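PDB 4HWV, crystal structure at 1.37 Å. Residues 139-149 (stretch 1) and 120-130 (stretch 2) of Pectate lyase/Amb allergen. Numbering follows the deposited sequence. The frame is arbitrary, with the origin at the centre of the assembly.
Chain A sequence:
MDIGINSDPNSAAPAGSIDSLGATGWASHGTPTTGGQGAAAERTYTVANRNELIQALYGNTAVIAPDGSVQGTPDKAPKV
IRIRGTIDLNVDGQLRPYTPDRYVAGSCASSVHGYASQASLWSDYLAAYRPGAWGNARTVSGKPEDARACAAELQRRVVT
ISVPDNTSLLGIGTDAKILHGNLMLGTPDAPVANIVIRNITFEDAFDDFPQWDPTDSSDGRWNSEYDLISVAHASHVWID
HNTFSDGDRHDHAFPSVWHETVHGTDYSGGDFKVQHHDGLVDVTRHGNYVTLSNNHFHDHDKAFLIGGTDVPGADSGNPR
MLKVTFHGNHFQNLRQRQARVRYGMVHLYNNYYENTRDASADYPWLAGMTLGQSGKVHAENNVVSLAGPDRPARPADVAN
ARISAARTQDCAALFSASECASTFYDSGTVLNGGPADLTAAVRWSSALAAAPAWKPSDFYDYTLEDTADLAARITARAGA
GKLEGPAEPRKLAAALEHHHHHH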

# COMPACT_ATOMS: atom_id res chain seq x y z
N THR A 139 18.89 -27.99 -2.11
CA THR A 139 18.76 -26.58 -2.41
C THR A 139 18.83 -26.36 -3.92
O THR A 139 19.26 -27.24 -4.67
CB THR A 139 19.88 -25.81 -1.72
OG1 THR A 139 21.13 -26.39 -2.11
CG2 THR A 139 19.73 -25.91 -0.20
N VAL A 140 18.37 -25.20 -4.39
CA VAL A 140 18.38 -24.95 -5.82
C VAL A 140 19.77 -24.61 -6.32
O VAL A 140 20.59 -24.05 -5.59
CB VAL A 140 17.37 -23.84 -6.23
CG1 VAL A 140 15.94 -24.26 -5.88
CG2 VAL A 140 17.71 -22.51 -5.56
N SER A 141 20.02 -24.95 -7.58
CA SER A 141 21.29 -24.65 -8.22
C SER A 141 21.05 -24.61 -9.72
O SER A 141 19.99 -25.00 -10.19
CB SER A 141 22.33 -25.72 -7.89
OG SER A 141 21.99 -26.95 -8.53
N GLY A 142 22.04 -24.15 -10.49
CA GLY A 142 21.90 -24.12 -11.93
C GLY A 142 21.58 -22.73 -12.45
O GLY A 142 21.49 -21.75 -11.70
N LYS A 143 21.35 -22.68 -13.75
CA LYS A 143 21.31 -21.43 -14.49
C LYS A 143 20.26 -20.41 -13.99
O LYS A 143 20.61 -19.27 -13.74
CB LYS A 143 21.17 -21.70 -15.99
CG LYS A 143 20.88 -20.48 -16.84
CD LYS A 143 20.87 -20.85 -18.31
CE LYS A 143 20.43 -19.69 -19.16
NZ LYS A 143 20.48 -20.08 -20.59
N PRO A 144 18.97 -20.80 -13.84
CA PRO A 144 18.04 -19.74 -13.40
C PRO A 144 18.36 -19.24 -11.99
O PRO A 144 18.19 -18.05 -11.73
CB PRO A 144 16.66 -20.44 -13.46
CG PRO A 144 16.86 -21.61 -14.38
CD PRO A 144 18.28 -22.06 -14.19
N GLU A 145 18.81 -20.11 -11.10
CA GLU A 145 19.20 -19.66 -9.77
C GLU A 145 20.43 -18.77 -9.79
O GLU A 145 20.49 -17.75 -9.10
CB GLU A 145 19.38 -20.86 -8.82
CG GLU A 145 20.08 -20.51 -7.50
CD GLU A 145 19.27 -19.56 -6.60
OE1 GLU A 145 18.08 -19.25 -6.87
OE2 GLU A 145 19.86 -19.12 -5.58
N ASP A 146 21.43 -19.13 -10.59
CA ASP A 146 22.62 -18.29 -10.71
C ASP A 146 22.26 -16.93 -11.31
O ASP A 146 22.82 -15.89 -10.93
CB ASP A 146 23.70 -19.01 -11.53
CG ASP A 146 24.28 -20.21 -10.80
OD1 ASP A 146 24.28 -20.20 -9.55
OD2 ASP A 146 24.74 -21.14 -11.47
N ALA A 147 21.32 -16.92 -12.26
CA ALA A 147 20.88 -15.66 -12.83
C ALA A 147 20.12 -14.81 -11.80
O ALA A 147 20.37 -13.60 -11.67
CB ALA A 147 20.06 -15.89 -14.08
N ARG A 148 19.21 -15.45 -11.05
CA ARG A 148 18.54 -14.75 -9.96
C ARG A 148 19.56 -14.17 -8.99
O ARG A 148 19.47 -13.00 -8.60
CB ARG A 148 17.59 -15.67 -9.20
CG ARG A 148 16.82 -14.93 -8.10
CD ARG A 148 16.34 -15.88 -6.99
NE ARG A 148 17.48 -16.49 -6.31
CZ ARG A 148 18.24 -15.86 -5.41
NH1 ARG A 148 17.94 -14.62 -5.02
NH2 ARG A 148 19.29 -16.48 -4.90
N ALA A 149 20.55 -14.98 -8.61
CA ALA A 149 21.55 -14.53 -7.64
C ALA A 149 22.32 -13.31 -8.16
O ALA A 149 22.65 -12.42 -7.39
CB ALA A 149 22.49 -15.67 -7.26
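Stretch 2 (120-130) SLWSDYLAAYR

Two tyrosines of stretch 2 carry the polar contacts with stretch 1. The hydroxyl of Tyr129 acts in both senses: it donates a hydrogen bond to the backbone carbonyl of Ser141 (Tyr129 OH to Ser141 O, 2.7 Å) and accepts one from the amide of Glu145 (Glu145 N to Tyr129 OH, 3.1 Å). That amide lies in the first turn of helix 143-149, where no preceding helical turn supplies a carbonyl to it, so the phenol takes the place of an intrahelical partner. Ser141 O and Glu145 N both lie at the edge of the Tyr129 ring, near its plane. The second tyrosine, Tyr125, donates from OH to Glu145 OE1 at 2.9 Å. The same carboxylate is held from within its own helix by Arg148, through nearly linear hydrogen bonds from Arg148 NE to Glu145 OE1 (2.9 Å) and from Arg148 NH2 to Glu145 OE2 (2.8 Å), the latter pair forming a salt bridge. OE1 thus receives both the phenol of Tyr125 and the NE of Arg148.

Stretch 2 is helical from Ser120 to Tyr129, and Arg130 is the first residue to leave helical geometry. Stretch 1 begins as an extended segment, passes through Gly142 at the N-cap position with a positive phi of 102°, and is helical from Lys143 onward. The two helices run in largely opposed directions, with a signed crossing angle of -134° and a closest axial approach of 9.1 Å. The backbones draw near at Pro144 and Tyr125, whose CA atoms are 5.3 Å apart; the CA atoms of Val140 and Tyr129 are 6.8 Å apart.

Pro144 is the knob of the packing, its ring seated among Asp124, Tyr125, Ala128 and Tyr129. Its CG lies 4.1 Å from Ala128 CB, while its CB is 3.8 Å from Tyr129 CE2 and 4.1 Å from Tyr125 CD2. The CA-to-CB bond of Leu121 points sideways, but the end of its side chain comes nearer, placing CD1 3.7 Å from Ala147 CB and 3.5 Å from Pro144 O. The aliphatic part of Arg148 also reaches stretch 2, with CD 3.7 Å from Tyr125 CE2.

Before the helix of stretch 1, Val140 covers one face of the Tyr129 ring. Its CB stands 3.9 Å from the ring centroid, only 14° off the normal, in a CH-pi contact, and its CG1 is 3.6 Å from Tyr129 CD1. Tyr129 is therefore packed over its face by Val140 while its hydroxyl is tied to the backbone at the start of the helix.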

# COMPACT_ATOMS: atom_id res chain seq x y z
N SER A 120 11.28 -13.71 -18.51
CA SER A 120 11.91 -14.95 -18.94
C SER A 120 12.61 -15.66 -17.78
O SER A 120 12.49 -16.88 -17.63
CB SER A 120 12.90 -14.66 -20.08
OG SER A 120 13.66 -15.81 -20.38
N LEU A 121 13.34 -14.91 -16.96
CA LEU A 121 14.02 -15.49 -15.81
C LEU A 121 13.00 -16.12 -14.87
O LEU A 121 13.17 -17.27 -14.44
CB LEU A 121 14.84 -14.41 -15.11
CG LEU A 121 15.49 -14.86 -13.78
CD1 LEU A 121 16.36 -16.11 -13.95
CD2 LEU A 121 16.30 -13.71 -13.22
N TRP A 122 11.96 -15.36 -14.53
CA TRP A 122 10.96 -15.84 -13.59
C TRP A 122 10.25 -17.09 -14.13
O TRP A 122 10.07 -18.06 -13.40
CB TRP A 122 9.96 -14.72 -13.32
CG TRP A 122 8.88 -15.00 -12.30
CD1 TRP A 122 7.55 -15.03 -12.53
CD2 TRP A 122 9.06 -15.24 -10.89
NE1 TRP A 122 6.87 -15.27 -11.35
CE2 TRP A 122 7.77 -15.41 -10.34
CE3 TRP A 122 10.17 -15.33 -10.05
CZ2 TRP A 122 7.57 -15.65 -8.98
CZ3 TRP A 122 9.97 -15.58 -8.70
CH2 TRP A 122 8.67 -15.75 -8.18
N SER A 123 9.87 -17.08 -15.41
CA SER A 123 9.26 -18.25 -16.01
C SER A 123 10.18 -19.47 -15.89
O SER A 123 9.74 -20.55 -15.48
CB SER A 123 8.91 -17.97 -17.47
OG SER A 123 8.27 -19.10 -18.05
N ASP A 124 11.46 -19.30 -16.26
CA ASP A 124 12.43 -20.40 -16.15
C ASP A 124 12.63 -20.85 -14.71
O ASP A 124 12.81 -22.04 -14.45
CB ASP A 124 13.80 -20.00 -16.71
CG ASP A 124 13.89 -20.12 -18.22
OD1 ASP A 124 12.85 -20.32 -18.91
OD2 ASP A 124 15.03 -20.00 -18.72
N TYR A 125 12.64 -19.90 -13.79
CA TYR A 125 12.87 -20.20 -12.38
C TYR A 125 11.74 -21.07 -11.82
O TYR A 125 11.98 -22.09 -11.17
CB TYR A 125 13.01 -18.87 -11.60
CG TYR A 125 13.61 -19.02 -10.23
CD1 TYR A 125 12.80 -19.27 -9.13
CD2 TYR A 125 14.99 -18.92 -10.03
CE1 TYR A 125 13.34 -19.41 -7.85
CE2 TYR A 125 15.53 -19.07 -8.78
CZ TYR A 125 14.71 -19.31 -7.69
OH TYR A 125 15.23 -19.47 -6.42
N LEU A 126 10.49 -20.68 -12.09
CA LEU A 126 9.35 -21.45 -11.63
C LEU A 126 9.34 -22.84 -12.28
O LEU A 126 9.06 -23.84 -11.62
CB LEU A 126 8.01 -20.73 -11.87
CG LEU A 126 7.88 -19.33 -11.25
CD1 LEU A 126 6.43 -18.84 -11.35
CD2 LEU A 126 8.36 -19.34 -9.81
N ALA A 127 9.67 -22.91 -13.57
CA ALA A 127 9.67 -24.19 -14.28
C ALA A 127 10.74 -25.14 -13.72
O ALA A 127 10.54 -26.36 -13.62
CB ALA A 127 9.87 -23.99 -15.78
N ALA A 128 11.89 -24.58 -13.37
CA ALA A 128 13.03 -25.39 -12.89
C ALA A 128 12.85 -25.86 -11.46
O ALA A 128 13.21 -26.98 -11.12
CB ALA A 128 14.33 -24.59 -13.01
N TYR A 129 12.29 -24.99 -10.61
CA TYR A 129 12.41 -25.19 -9.17
C TYR A 129 11.10 -25.50 -8.44
O TYR A 129 11.12 -25.75 -7.24
CB TYR A 129 13.15 -24.02 -8.52
CG TYR A 129 14.51 -23.77 -9.15
CD1 TYR A 129 15.40 -24.84 -9.36
CD2 TYR A 129 14.89 -22.50 -9.55
CE1 TYR A 129 16.64 -24.63 -9.96
CE2 TYR A 129 16.11 -22.28 -10.15
CZ TYR A 129 16.98 -23.35 -10.37
OH TYR A 129 18.21 -23.10 -10.97
N ARG A 130 9.98 -25.51 -9.16
CA ARG A 130 8.72 -25.94 -8.55
C ARG A 130 8.89 -27.33 -7.92
O ARG A 130 9.67 -28.16 -8.41
CB ARG A 130 7.57 -25.95 -9.57
CG ARG A 130 7.75 -26.95 -10.69
CD ARG A 130 6.63 -26.86 -11.73
NE ARG A 130 6.86 -27.84 -12.80
CZ ARG A 130 6.51 -29.12 -12.75
NH1 ARG A 130 5.86 -29.59 -11.69
NH2 ARG A 130 6.79 -29.93 -13.77